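Local coordinates for uncharacterized protein (Pyrococcus horikoshii, PDB 2P8T) that is of unknown function but may bind ATP and act as an aminoacyl-tRNA ligase, and joins a winged-helix-like part to an alpha/beta part, at residues A[20-25]-A[178-183]; A[78-83]-A[189-194]. All coordinates share one frame; numbering follows the deposited sequence.

Contact 1 (A[20-25]-A[178-183]); sequences VLAVIF and SAIHVA
The first helix of a winged-helix-like fold, contributing Leu21, Ala22 and Phe25, packs here against Ile180 on the long helix 172-187 that backs the antiparallel sheet of the C-terminal part. The short segments 20-25 and 178-183 cross steeply, with 110° between their N-to-C directions, and their axes stay 10.2 Å apart. At that spacing a single long side chain does the bridging. The first bond of the Ile180 side chain points toward the facing helix, and its two branches divide three neighbours between them. The branch methyl Ile180 CG2 lies 3.7 Å from Leu21 CB and almost as near Leu21 CD1, so that leucine is touched both at its root and at one tip. The longer arm runs out with CG1 anti to the carbonyl carbon (chi1 -67°) and then extended, which carries Ile180 CD1 to the backbone of the other helix: 3.6 Å from Ala22 CA and equally close to Ala22 CB. The small alanine lets the methyl come this near. Ile180 CD1 also meets Phe25 CD2 at 4.0 Å, obliquely to the ring. An alanine in place of Ile180 removes both methyls that do the touching, and would probably open a gap beside Leu21, Ala22 and Phe25 and cost the two segments their apolar link. All four touching residues are buried. Nearby, His181 ND1 is hydrogen-bonded to Glu18 OE2, adding a polar tie between the same two helices. The result is steep helix-on-helix packing through one isoleucine, joining a helix-turn-helix-type domain to the helical layer over a sheet.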
# COMPACT_ATOMS: atom_id res chain seq x y z
N VAL A 20 5.44 3.22 8.19
CA VAL A 20 6.81 3.01 7.69
C VAL A 20 6.71 2.60 6.23
O VAL A 20 7.31 3.25 5.36
CB VAL A 20 7.58 1.92 8.48
CG1 VAL A 20 8.99 1.67 7.88
CG2 VAL A 20 7.67 2.28 9.99
N LEU A 21 5.89 1.58 5.95
CA LEU A 21 5.75 1.11 4.56
C LEU A 21 5.27 2.23 3.64
O LEU A 21 5.82 2.41 2.55
CB LEU A 21 4.84 -0.12 4.46
CG LEU A 21 5.31 -1.40 5.15
CD1 LEU A 21 4.18 -2.38 5.38
CD2 LEU A 21 6.45 -2.03 4.36
N ALA A 22 4.28 3.01 4.08
CA ALA A 22 3.77 4.14 3.32
C ALA A 22 4.85 5.16 2.95
O ALA A 22 4.91 5.61 1.81
CB ALA A 22 2.60 4.83 4.04
N VAL A 23 5.69 5.53 3.92
CA VAL A 23 6.75 6.51 3.67
C VAL A 23 7.70 6.01 2.58
O VAL A 23 8.06 6.74 1.67
CB VAL A 23 7.53 6.87 4.98
CG1 VAL A 23 8.87 7.54 4.65
CG2 VAL A 23 6.68 7.74 5.88
N ILE A 24 8.07 4.74 2.66
CA ILE A 24 8.97 4.13 1.68
C ILE A 24 8.33 4.08 0.29
O ILE A 24 9.00 4.36 -0.70
CB ILE A 24 9.44 2.73 2.14
CG1 ILE A 24 10.13 2.84 3.52
CG2 ILE A 24 10.39 2.09 1.11
CD1 ILE A 24 10.71 1.54 4.03
N PHE A 25 7.05 3.73 0.23
CA PHE A 25 6.31 3.88 -1.04
C PHE A 25 6.32 5.33 -1.54
O PHE A 25 6.52 5.58 -2.74
CB PHE A 25 4.87 3.37 -0.93
CG PHE A 25 4.76 1.87 -1.03
CD1 PHE A 25 5.20 1.20 -2.17
CD2 PHE A 25 4.22 1.14 0.01
CE1 PHE A 25 5.09 -0.18 -2.28
CE2 PHE A 25 4.10 -0.24 -0.08
CZ PHE A 25 4.55 -0.91 -1.23
N SER A 178 -5.09 1.93 4.64
CA SER A 178 -5.86 0.70 4.73
C SER A 178 -5.41 -0.33 3.69
O SER A 178 -5.34 -1.53 3.99
CB SER A 178 -7.37 0.98 4.60
OG SER A 178 -7.70 1.64 3.39
N ALA A 179 -5.09 0.13 2.48
CA ALA A 179 -4.57 -0.80 1.44
C ALA A 179 -3.23 -1.42 1.90
O ALA A 179 -3.02 -2.63 1.76
CB ALA A 179 -4.41 -0.08 0.10
N ILE A 180 -2.35 -0.60 2.46
CA ILE A 180 -1.07 -1.09 2.98
C ILE A 180 -1.30 -2.07 4.14
O ILE A 180 -0.63 -3.08 4.24
CB ILE A 180 -0.10 0.07 3.34
CG1 ILE A 180 0.30 0.80 2.06
CG2 ILE A 180 1.16 -0.48 4.07
CD1 ILE A 180 1.07 2.09 2.26
N HIS A 181 -2.29 -1.78 4.99
CA HIS A 181 -2.61 -2.73 6.06
C HIS A 181 -2.95 -4.13 5.50
O HIS A 181 -2.46 -5.13 5.99
CB HIS A 181 -3.77 -2.19 6.90
CG HIS A 181 -4.16 -3.09 8.03
ND1 HIS A 181 -3.27 -3.46 9.02
CD2 HIS A 181 -5.32 -3.72 8.31
CE1 HIS A 181 -3.88 -4.27 9.87
NE2 HIS A 181 -5.13 -4.43 9.47
N VAL A 182 -3.78 -4.19 4.46
CA VAL A 182 -4.15 -5.46 3.81
C VAL A 182 -2.93 -6.14 3.18
O VAL A 182 -2.70 -7.35 3.34
CB VAL A 182 -5.30 -5.27 2.76
CG1 VAL A 182 -5.65 -6.61 2.10
CG2 VAL A 182 -6.56 -4.64 3.42
N ALA A 183 -2.11 -5.34 2.48
CA ALA A 183 -0.85 -5.82 1.91
C ALA A 183 0.04 -6.45 2.96
O ALA A 183 0.60 -7.57 2.78
CB ALA A 183 -0.14 -4.66 1.23

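Contact 2 (A[78-83]-A[189-194]); sequences DKLLSM and EEITPE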
# COMPACT_ATOMS: atom_id res chain seq x y z
N ASP A 78 13.14 -1.59 -3.42
CA ASP A 78 13.20 -2.55 -4.53
C ASP A 78 12.67 -3.91 -4.11
O ASP A 78 11.90 -4.55 -4.84
CB ASP A 78 14.62 -2.66 -5.10
CG ASP A 78 15.05 -1.42 -5.84
OD1 ASP A 78 14.21 -0.54 -6.13
OD2 ASP A 78 16.26 -1.32 -6.15
N LYS A 79 13.05 -4.33 -2.91
CA LYS A 79 12.51 -5.52 -2.30
C LYS A 79 10.98 -5.44 -2.13
O LYS A 79 10.30 -6.42 -2.37
CB LYS A 79 13.21 -5.81 -0.98
CG LYS A 79 14.65 -6.34 -1.16
CD LYS A 79 15.44 -6.34 0.16
CE LYS A 79 16.94 -6.51 -0.10
NZ LYS A 79 17.22 -7.81 -0.82
N LEU A 80 10.45 -4.28 -1.73
CA LEU A 80 8.99 -4.12 -1.60
C LEU A 80 8.28 -4.25 -2.94
O LEU A 80 7.23 -4.90 -3.04
CB LEU A 80 8.61 -2.78 -0.96
CG LEU A 80 8.82 -2.68 0.55
CD1 LEU A 80 8.48 -1.26 1.02
CD2 LEU A 80 7.94 -3.70 1.29
N LEU A 81 8.89 -3.67 -3.97
CA LEU A 81 8.33 -3.71 -5.31
C LEU A 81 8.46 -5.07 -5.98
O LEU A 81 7.84 -5.32 -7.01
CB LEU A 81 8.94 -2.63 -6.18
CG LEU A 81 8.41 -1.23 -5.97
CD1 LEU A 81 9.23 -0.31 -6.85
CD2 LEU A 81 6.92 -1.12 -6.30
N SER A 82 9.26 -5.96 -5.40
CA SER A 82 9.27 -7.37 -5.82
C SER A 82 8.04 -8.14 -5.35
O SER A 82 7.70 -9.17 -5.93
CB SER A 82 10.55 -8.10 -5.38
OG SER A 82 10.52 -8.51 -4.01
N MET A 83 7.37 -7.65 -4.31
CA MET A 83 6.21 -8.37 -3.75
C MET A 83 4.88 -7.61 -3.91
O MET A 83 3.81 -8.19 -3.70
CB MET A 83 6.47 -8.83 -2.30
CG MET A 83 6.70 -7.77 -1.20
SD MET A 83 7.33 -8.43 0.42
CE MET A 83 9.05 -8.63 -0.02
N GLU A 189 5.02 -12.33 6.71
CA GLU A 189 6.19 -13.18 6.91
C GLU A 189 7.34 -12.83 5.96
O GLU A 189 8.47 -13.28 6.16
CB GLU A 189 5.81 -14.67 6.79
CG GLU A 189 4.74 -15.12 7.84
CD GLU A 189 4.27 -16.55 7.65
OE1 GLU A 189 4.99 -17.48 8.08
OE2 GLU A 189 3.17 -16.76 7.09
N GLU A 190 7.06 -12.04 4.93
CA GLU A 190 8.07 -11.74 3.93
C GLU A 190 8.65 -10.34 4.04
O GLU A 190 9.63 -10.02 3.37
CB GLU A 190 7.52 -11.96 2.51
CG GLU A 190 6.78 -13.31 2.30
CD GLU A 190 7.60 -14.52 2.65
OE1 GLU A 190 8.78 -14.57 2.22
OE2 GLU A 190 7.07 -15.43 3.33
N ILE A 191 8.04 -9.50 4.88
CA ILE A 191 8.50 -8.13 5.11
C ILE A 191 9.88 -8.19 5.77
O ILE A 191 10.05 -8.90 6.76
CB ILE A 191 7.53 -7.34 6.04
CG1 ILE A 191 6.10 -7.26 5.47
CG2 ILE A 191 8.08 -5.94 6.34
CD1 ILE A 191 5.97 -6.50 4.14
N THR A 192 10.85 -7.46 5.22
CA THR A 192 12.25 -7.48 5.69
C THR A 192 12.38 -7.02 7.14
O THR A 192 11.66 -6.10 7.56
CB THR A 192 13.21 -6.64 4.77
OG1 THR A 192 14.53 -6.57 5.35
CG2 THR A 192 12.71 -5.23 4.62
N PRO A 193 13.29 -7.65 7.92
CA PRO A 193 13.54 -7.15 9.29
C PRO A 193 13.98 -5.69 9.34
O PRO A 193 13.73 -5.01 10.34
CB PRO A 193 14.65 -8.06 9.80
CG PRO A 193 14.56 -9.31 8.95
CD PRO A 193 14.11 -8.83 7.60
N GLU A 194 14.63 -5.21 8.28
CA GLU A 194 15.10 -3.83 8.22
C GLU A 194 13.94 -2.85 8.34
O GLU A 194 14.12 -1.76 8.86
CB GLU A 194 15.90 -3.57 6.94
CG GLU A 194 17.06 -4.54 6.74
CD GLU A 194 18.17 -4.00 5.84
OE1 GLU A 194 17.87 -3.23 4.90
OE2 GLU A 194 19.35 -4.34 6.09
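Met83 lays its thioether over the backbone and side-chain root of Glu190, where the chain leaving helix 71-81, a helix packed on helix 17-26 of the winged-helix-like part, passes the connection between helices 172-187 and 193-196. Met83 CE sits 3.7 Å from Glu190 O, and Met83 SD is 4.1 Å from Glu190 CB. CG stands between the backbone N and the carbonyl carbon (chi1 63°), and a bend at chi3 (79°) swings the CE methyl toward Glu190 O. The side chains of Met83 and Glu190 cross obliquely, and only the base of the glutamate is used. Its chain bends at chi2 and takes the carboxylate away, so the methionine meets the CB and carbonyl oxygen of Glu190, not its carboxylate.

Deeper in, the sulfur also faces Ile191, with Met83 SD 4.4 Å from Ile191 CD1. Ile191 CD1 is also a loose 4.5 Å from Leu80 CD2, so this one methyl lies loosely between Leu80 of the helix and Met83 in the turn after it. Leu80 reaches back to Leu21 and Ile24, while Ile191 rests on Tyr184, so the patch grades from a buried inner side to the exposed Glu190.

The backbone turn that presents Met83 is closed locally. Met83 N donates to Leu80 O at 3.0 Å, and the hydroxyl of Ser82 turns back on the helix, Ser82 OG donating to Lys79 O at 2.7 Å from somewhat outside the carbonyl plane. Met83 is further tied by backbone bonding to Lys103. Across the contact the connection becomes helical again beyond Thr192, the N-cap residue: Thr192 OG1 accepts from Glu194 N at 3.2 Å, with an angle of 155° at the hydrogen.

Overall arrangement
Contacts 1 and 2 have centres about 12 Å apart, and their segments alternate along the chain: 20-25, 78-83, 178-183, then 189-194. The first two lie on helices 17-26 and 71-81; the last two follow one another, on helix 172-187 and on the connection leading into helix 193-196. The contacts also meet directly, Leu21 CD2 packing 3.8 Å from Leu80 CD2, with Ile24 against Leu80 beside it. Contact 1 lies deep, near the centre of the chain, whereas contact 2 is only partly buried. Helix 172-187, which packs on the sheet, and the connection that follows it meet helices 17-26 and 71-81 in turn, joining the helical N-terminal part to the alpha/beta part within one chain.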